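Local coordinates for putative peptidyl-arginine deiminase family protein (Campylobacter jejuni subsp. jejuni serotype O:2, PDB 6B10) that probably hydrolyses agmatine to N-carbamoylputrescine, an agmatine deiminase step of polyamine biosynthesis on the way to putrescine, at residues 226-236 with 254-265. Sequence-based numbering, arbitrary orientation.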
ATOM      1  N   GLU A 226       9.126 -20.576   7.202  1.00 42.48           N
ATOM      2  CA  GLU A 226      10.128 -21.478   7.779  1.00 46.23           C
ATOM      3  C   GLU A 226       9.614 -22.916   7.990  1.00 47.41           C
ATOM      4  O   GLU A 226      10.412 -23.847   8.113  1.00 50.25           O
ATOM      5  CB  GLU A 226      10.652 -20.888   9.098  1.00 48.62           C
ATOM      6  CG  GLU A 226      11.693 -19.794   8.893  1.00 51.56           C
ATOM      7  CD  GLU A 226      11.804 -18.812  10.050  1.00 54.67           C
ATOM      8  OE1 GLU A 226      11.342 -19.123  11.172  1.00 57.62           O
ATOM      9  OE2 GLU A 226      12.368 -17.715   9.833  1.00 55.83           O
ATOM     10  N   ASP A 227       8.296 -23.095   8.025  1.00 47.05           N
ATOM     11  CA  ASP A 227       7.693 -24.413   8.221  1.00 46.79           C
ATOM     12  C   ASP A 227       7.508 -25.126   6.887  1.00 48.08           C
ATOM     13  O   ASP A 227       6.703 -24.698   6.060  1.00 48.70           O
ATOM     14  CB  ASP A 227       6.338 -24.272   8.921  1.00 46.97           C
ATOM     15  CG  ASP A 227       5.630 -25.612   9.131  1.00 47.92           C
ATOM     16  OD1 ASP A 227       6.162 -26.666   8.725  1.00 49.59           O
ATOM     17  OD2 ASP A 227       4.524 -25.608   9.705  1.00 48.36           O
ATOM     18  N   GLU A 228       8.221 -26.235   6.698  1.00 50.35           N
ATOM     19  CA  GLU A 228       8.142 -27.010   5.456  1.00 50.30           C
ATOM     20  C   GLU A 228       6.755 -27.595   5.205  1.00 49.73           C
ATOM     21  O   GLU A 228       6.358 -27.773   4.060  1.00 51.56           O
ATOM     22  CB  GLU A 228       9.187 -28.126   5.443  1.00 52.57           C
ATOM     23  CG  GLU A 228      10.617 -27.622   5.313  1.00 55.00           C
ATOM     24  CD  GLU A 228      11.627 -28.733   5.078  1.00 57.36           C
ATOM     25  OE1 GLU A 228      11.320 -29.685   4.331  1.00 59.25           O
ATOM     26  OE2 GLU A 228      12.742 -28.645   5.632  1.00 58.83           O
ATOM     27  N   GLU A 229       6.021 -27.885   6.273  1.00 50.43           N
ATOM     28  CA  GLU A 229       4.664 -28.418   6.150  1.00 51.42           C
ATOM     29  C   GLU A 229       3.683 -27.411   5.547  1.00 51.75           C
ATOM     30  O   GLU A 229       2.697 -27.806   4.919  1.00 54.04           O
ATOM     31  CB  GLU A 229       4.145 -28.879   7.519  1.00 52.22           C
ATOM     32  N   ASP A 230       3.951 -26.119   5.733  1.00 50.58           N
ATOM     33  CA  ASP A 230       3.027 -25.062   5.302  1.00 47.73           C
ATOM     34  C   ASP A 230       2.988 -24.932   3.777  1.00 45.77           C
ATOM     35  O   ASP A 230       4.019 -25.026   3.104  1.00 45.93           O
ATOM     36  CB  ASP A 230       3.422 -23.724   5.946  1.00 47.82           C
ATOM     37  CG  ASP A 230       2.301 -22.694   5.904  1.00 47.06           C
ATOM     38  OD1 ASP A 230       2.020 -22.154   4.814  1.00 47.14           O
ATOM     39  OD2 ASP A 230       1.705 -22.410   6.965  1.00 44.85           O
ATOM     40  N   GLU A 231       1.793 -24.712   3.239  1.00 44.95           N
ATOM     41  CA  GLU A 231       1.608 -24.576   1.786  1.00 46.92           C
ATOM     42  C   GLU A 231       2.343 -23.374   1.178  1.00 44.47           C
ATOM     43  O   GLU A 231       2.615 -23.353  -0.020  1.00 44.00           O
ATOM     44  CB  GLU A 231       0.115 -24.508   1.428  1.00 48.59           C
ATOM     45  CG  GLU A 231      -0.633 -23.308   1.992  1.00 50.83           C
ATOM     46  CD  GLU A 231      -2.114 -23.341   1.667  1.00 53.79           C
ATOM     47  OE1 GLU A 231      -2.471 -23.754   0.541  1.00 57.27           O
ATOM     48  OE2 GLU A 231      -2.922 -22.951   2.536  1.00 54.91           O
ATOM     49  N   HIS A 232       2.659 -22.383   2.007  1.00 42.98           N
ATOM     50  CA  HIS A 232       3.440 -21.224   1.574  1.00 40.95           C
ATOM     51  C   HIS A 232       4.928 -21.504   1.403  1.00 39.71           C
ATOM     52  O   HIS A 232       5.629 -20.691   0.805  1.00 38.95           O
ATOM     53  CB  HIS A 232       3.289 -20.084   2.578  1.00 40.60           C
ATOM     54  CG  HIS A 232       1.912 -19.516   2.646  1.00 39.61           C
ATOM     55  ND1 HIS A 232       1.033 -19.815   3.662  1.00 39.46           N
ATOM     56  CD2 HIS A 232       1.263 -18.653   1.829  1.00 39.82           C
ATOM     57  CE1 HIS A 232      -0.098 -19.159   3.469  1.00 39.11           C
ATOM     58  NE2 HIS A 232       0.017 -18.446   2.364  1.00 38.81           N
ATOM     59  N   TYR A 233       5.419 -22.627   1.921  1.00 39.07           N
ATOM     60  CA  TYR A 233       6.864 -22.861   1.983  1.00 39.94           C
ATOM     61  C   TYR A 233       7.568 -22.764   0.628  1.00 40.90           C
ATOM     62  O   TYR A 233       8.506 -21.979   0.474  1.00 41.63           O
ATOM     63  CB  TYR A 233       7.188 -24.216   2.627  1.00 40.14           C
ATOM     64  CG  TYR A 233       8.675 -24.447   2.755  1.00 40.22           C
ATOM     65  CD1 TYR A 233       9.389 -23.904   3.816  1.00 40.67           C
ATOM     66  CD2 TYR A 233       9.377 -25.178   1.797  1.00 40.99           C
ATOM     67  CE1 TYR A 233      10.755 -24.095   3.933  1.00 41.77           C
ATOM     68  CE2 TYR A 233      10.744 -25.379   1.906  1.00 41.62           C
ATOM     69  CZ  TYR A 233      11.429 -24.833   2.973  1.00 43.43           C
ATOM     70  OH  TYR A 233      12.788 -25.021   3.088  1.00 45.55           O
ATOM     71  N   LEU A 234       7.128 -23.568  -0.339  1.00 40.90           N
ATOM     72  CA  LEU A 234       7.814 -23.660  -1.636  1.00 41.20           C
ATOM     73  C   LEU A 234       7.603 -22.444  -2.553  1.00 38.01           C
ATOM     74  O   LEU A 234       8.559 -21.996  -3.187  1.00 37.98           O
ATOM     75  CB  LEU A 234       7.439 -24.960  -2.371  1.00 43.59           C
ATOM     76  CG  LEU A 234       7.926 -26.265  -1.721  1.00 46.13           C
ATOM     77  CD1 LEU A 234       7.318 -27.470  -2.425  1.00 46.95           C
ATOM     78  CD2 LEU A 234       9.450 -26.366  -1.712  1.00 46.63           C
ATOM     79  N   PRO A 235       6.364 -21.920  -2.640  1.00 34.96           N
ATOM     80  CA  PRO A 235       6.156 -20.673  -3.372  1.00 34.29           C
ATOM     81  C   PRO A 235       7.046 -19.535  -2.876  1.00 33.73           C
ATOM     82  O   PRO A 235       7.644 -18.829  -3.687  1.00 34.07           O
ATOM     83  CB  PRO A 235       4.689 -20.348  -3.104  1.00 35.09           C
ATOM     84  CG  PRO A 235       4.051 -21.668  -2.865  1.00 35.74           C
ATOM     85  CD  PRO A 235       5.090 -22.516  -2.200  1.00 35.60           C
ATOM     86  N   LEU A 236       7.137 -19.374  -1.558  1.00 33.08           N
ATOM     87  CA  LEU A 236       7.973 -18.329  -0.975  1.00 33.23           C
ATOM     88  C   LEU A 236       9.461 -18.645  -1.085  1.00 34.53           C
ATOM     89  O   LEU A 236      10.272 -17.732  -1.244  1.00 33.60           O
ATOM     90  CB  LEU A 236       7.574 -18.042   0.478  1.00 31.79           C
ATOM     91  CG  LEU A 236       6.185 -17.407   0.622  1.00 31.50           C
ATOM     92  CD1 LEU A 236       5.846 -17.182   2.085  1.00 31.69           C
ATOM     93  CD2 LEU A 236       6.080 -16.099  -0.155  1.00 31.04           C
ATOM     94  N   PRO A 254       9.290 -13.471   8.092  1.00 24.37           N
ATOM     95  CA  PRO A 254       8.665 -14.785   8.259  1.00 24.24           C
ATOM     96  C   PRO A 254       7.197 -14.676   8.623  1.00 24.13           C
ATOM     97  O   PRO A 254       6.850 -13.992   9.576  1.00 23.66           O
ATOM     98  CB  PRO A 254       9.459 -15.415   9.411  1.00 24.74           C
ATOM     99  CG  PRO A 254      10.052 -14.257  10.149  1.00 24.38           C
ATOM    100  CD  PRO A 254      10.341 -13.234   9.097  1.00 24.39           C
ATOM    101  N   ILE A 255       6.340 -15.348   7.867  1.00 25.02           N
ATOM    102  CA  ILE A 255       4.903 -15.274   8.116  1.00 25.74           C
ATOM    103  C   ILE A 255       4.576 -15.865   9.486  1.00 25.88           C
ATOM    104  O   ILE A 255       5.285 -16.752   9.966  1.00 24.84           O
ATOM    105  CB  ILE A 255       4.069 -15.966   7.008  1.00 26.54           C
ATOM    106  CG1 ILE A 255       4.327 -17.476   6.954  1.00 26.96           C
ATOM    107  CG2 ILE A 255       4.345 -15.311   5.659  1.00 26.76           C
ATOM    108  CD1 ILE A 255       3.493 -18.209   5.914  1.00 27.60           C
ATOM    109  N   PRO A 256       3.524 -15.352  10.139  1.00 26.64           N
ATOM    110  CA  PRO A 256       3.179 -15.886  11.445  1.00 27.61           C
ATOM    111  C   PRO A 256       2.560 -17.278  11.324  1.00 28.22           C
ATOM    112  O   PRO A 256       2.322 -17.754  10.213  1.00 27.11           O
ATOM    113  CB  PRO A 256       2.157 -14.879  11.972  1.00 27.11           C
ATOM    114  CG  PRO A 256       1.515 -14.331  10.755  1.00 26.56           C
ATOM    115  CD  PRO A 256       2.583 -14.305   9.704  1.00 26.81           C
ATOM    116  N   LYS A 257       2.316 -17.926  12.457  1.00 29.89           N
ATOM    117  CA  LYS A 257       1.585 -19.182  12.450  1.00 31.61           C
ATOM    118  C   LYS A 257       0.174 -18.908  11.926  1.00 32.48           C
ATOM    119  O   LYS A 257      -0.315 -17.785  12.040  1.00 32.58           O
ATOM    120  CB  LYS A 257       1.521 -19.801  13.849  1.00 32.48           C
ATOM    121  CG  LYS A 257       2.871 -20.191  14.441  1.00 33.24           C
ATOM    122  CD  LYS A 257       3.554 -21.295  13.653  1.00 33.61           C
ATOM    123  CE  LYS A 257       4.790 -21.801  14.381  1.00 36.28           C
ATOM    124  N   PRO A 258      -0.474 -19.925  11.335  1.00 33.70           N
ATOM    125  CA  PRO A 258      -1.824 -19.769  10.787  1.00 35.74           C
ATOM    126  C   PRO A 258      -2.812 -19.079  11.734  1.00 38.04           C
ATOM    127  O   PRO A 258      -2.913 -19.461  12.901  1.00 40.17           O
ATOM    128  CB  PRO A 258      -2.258 -21.213  10.519  1.00 35.08           C
ATOM    129  CG  PRO A 258      -0.984 -21.942  10.253  1.00 34.39           C
ATOM    130  CD  PRO A 258       0.075 -21.271  11.078  1.00 33.34           C
ATOM    131  N   LEU A 259      -3.502 -18.053  11.230  1.00 40.61           N
ATOM    132  CA  LEU A 259      -4.585 -17.374  11.954  1.00 43.33           C
ATOM    133  C   LEU A 259      -5.907 -17.667  11.265  1.00 43.62           C
ATOM    134  O   LEU A 259      -5.950 -17.831  10.047  1.00 44.85           O
ATOM    135  CB  LEU A 259      -4.374 -15.859  11.969  1.00 45.63           C
ATOM    136  CG  LEU A 259      -3.233 -15.300  12.816  1.00 46.64           C
ATOM    137  CD1 LEU A 259      -1.963 -15.192  11.992  1.00 47.43           C
ATOM    138  CD2 LEU A 259      -3.611 -13.935  13.366  1.00 48.49           C
ATOM    139  N   TYR A 260      -6.990 -17.697  12.034  1.00 45.05           N
ATOM    140  CA  TYR A 260      -8.289 -18.128  11.512  1.00 46.32           C
ATOM    141  C   TYR A 260      -9.444 -17.250  11.970  1.00 48.02           C
ATOM    142  O   TYR A 260      -9.462 -16.772  13.099  1.00 47.98           O
ATOM    143  CB  TYR A 260      -8.576 -19.571  11.944  1.00 45.20           C
ATOM    144  CG  TYR A 260      -7.554 -20.578  11.475  1.00 43.19           C
ATOM    145  CD1 TYR A 260      -7.661 -21.173  10.224  1.00 42.41           C
ATOM    146  CD2 TYR A 260      -6.480 -20.938  12.285  1.00 43.50           C
ATOM    147  CE1 TYR A 260      -6.726 -22.094   9.787  1.00 41.31           C
ATOM    148  CE2 TYR A 260      -5.542 -21.862  11.858  1.00 42.16           C
ATOM    149  CZ  TYR A 260      -5.674 -22.433  10.607  1.00 41.55           C
ATOM    150  OH  TYR A 260      -4.750 -23.347  10.170  1.00 44.14           O
ATOM    151  N   TYR A 261     -10.406 -17.043  11.079  1.00 51.51           N
ATOM    152  CA  TYR A 261     -11.702 -16.492  11.456  1.00 54.71           C
ATOM    153  C   TYR A 261     -12.785 -17.349  10.820  1.00 56.70           C
ATOM    154  O   TYR A 261     -12.853 -17.466   9.594  1.00 56.16           O
ATOM    155  CB  TYR A 261     -11.847 -15.035  11.019  1.00 55.46           C
ATOM    156  CG  TYR A 261     -12.994 -14.325  11.704  1.00 56.12           C
ATOM    157  CD1 TYR A 261     -12.920 -13.996  13.054  1.00 56.74           C
ATOM    158  CD2 TYR A 261     -14.154 -13.983  11.007  1.00 57.39           C
ATOM    159  CE1 TYR A 261     -13.964 -13.349  13.693  1.00 58.02           C
ATOM    160  CE2 TYR A 261     -15.207 -13.336  11.638  1.00 56.83           C
ATOM    161  CZ  TYR A 261     -15.106 -13.021  12.983  1.00 57.95           C
ATOM    162  OH  TYR A 261     -16.137 -12.372  13.626  1.00 58.41           O
ATOM    163  N   GLU A 262     -13.608 -17.968  11.666  1.00 60.21           N
ATOM    164  CA  GLU A 262     -14.671 -18.867  11.218  1.00 61.45           C
ATOM    165  C   GLU A 262     -14.126 -19.950  10.293  1.00 62.50           C
ATOM    166  O   GLU A 262     -14.654 -20.177   9.204  1.00 64.20           O
ATOM    167  CB  GLU A 262     -15.787 -18.070  10.538  1.00 62.91           C
ATOM    168  CG  GLU A 262     -16.193 -16.833  11.326  1.00 63.62           C
ATOM    169  CD  GLU A 262     -17.588 -16.342  10.997  1.00 65.35           C
ATOM    170  OE1 GLU A 262     -17.994 -16.433   9.819  1.00 67.63           O
ATOM    171  OE2 GLU A 262     -18.279 -15.857  11.920  1.00 66.58           O
ATOM    172  N   GLU A 263     -13.045 -20.592  10.732  1.00 64.35           N
ATOM    173  CA  GLU A 263     -12.448 -21.733  10.027  1.00 64.94           C
ATOM    174  C   GLU A 263     -11.750 -21.383   8.706  1.00 63.43           C
ATOM    175  O   GLU A 263     -11.386 -22.282   7.948  1.00 65.12           O
ATOM    176  CB  GLU A 263     -13.508 -22.818   9.780  1.00 65.11           C
ATOM    177  N   ARG A 264     -11.546 -20.092   8.441  1.00 61.44           N
ATOM    178  CA  ARG A 264     -10.908 -19.638   7.201  1.00 57.03           C
ATOM    179  C   ARG A 264      -9.527 -19.064   7.515  1.00 52.65           C
ATOM    180  O   ARG A 264      -9.404 -18.198   8.382  1.00 49.37           O
ATOM    181  CB  ARG A 264     -11.776 -18.571   6.530  1.00 57.91           C
ATOM    182  N   ARG A 265      -8.493 -19.544   6.819  1.00 49.44           N
ATOM    183  CA  ARG A 265      -7.124 -19.068   7.055  1.00 47.57           C
ATOM    184  C   ARG A 265      -6.894 -17.653   6.506  1.00 45.99           C
ATOM    185  O   ARG A 265      -7.015 -17.415   5.308  1.00 47.44           O
ATOM    186  CB  ARG A 265      -6.071 -20.015   6.466  1.00 45.90           C
ATOM    187  CG  ARG A 265      -4.665 -19.604   6.882  1.00 44.65           C
ATOM    188  CD  ARG A 265      -3.561 -20.474   6.324  1.00 43.10           C
ATOM    189  NE  ARG A 265      -2.271 -20.013   6.835  1.00 42.97           N
ATOM    190  CZ  ARG A 265      -1.101 -20.612   6.620  1.00 41.88           C
ATOM    191  NH1 ARG A 265      -1.030 -21.717   5.889  1.00 42.60           N
ATOM    192  NH2 ARG A 265       0.006 -20.095   7.143  1.00 40.84           N
TER
HETATM  193  O   HOH W   1       7.206 -18.567   9.116  1.00 39.07           O
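Arg265 reaches across to Asp230 and forms a salt bridge with it. Its side chain is extended from CG to NE, with CG anti to the backbone N (chi1 -172°), and this carries the guanidinium to the carboxylate. Arg265 NH2 lies 2.9 Å from Asp230 OD2 and uses the syn lone pair of that oxygen. Arg265 NH1 adds two weak bonds, one to each carboxylate oxygen. The carboxylate sits at the guanidinium edge, but the two planes are 70° apart, so this is not a flat, two-pronged pairing.

His232 grips one oxygen of the carboxylate, OD1, with two bonds. Its backbone N donates to Asp230 OD1 at 2.9 Å, along the anti lone pair, as a capping bond. Its ring ND1 donates to the same OD1 at 2.8 Å, on the syn side and slightly out of the carboxylate plane. Both bonds hold OD1, and the one from ND1 also helps fix the rotation of the imidazole.

The ring also turns its edge to the guanidinium, nearly perpendicular to it at 88°. His232 CE1 stands 3.5 Å above the centre of one guanidinium face. Pro258 CG covers the opposite face, nearer the rim. Glu231 OE2 is 4.0 Å from Arg265 NH1, beyond a salt bridge, but its charge probably favours the arginine.

Next to the charged group, Ile255 CD1 packs against His232 CB and ND1, at 3.7 Å from ND1. Leu236 CD1 meets Ile255 CG2. A water accepts weakly from Glu226 N and donates to Ile255 O.

Asp230 caps the turn entering helix 233-244, and Arg265 belongs to the small hairpin of strands 260-261 and 264-265, closed by a type I' turn. The contact therefore ties a helix N-terminus to a beta hairpin through a capping aspartate that is shared by a His-carboxylate hydrogen bond and an arginine salt bridge.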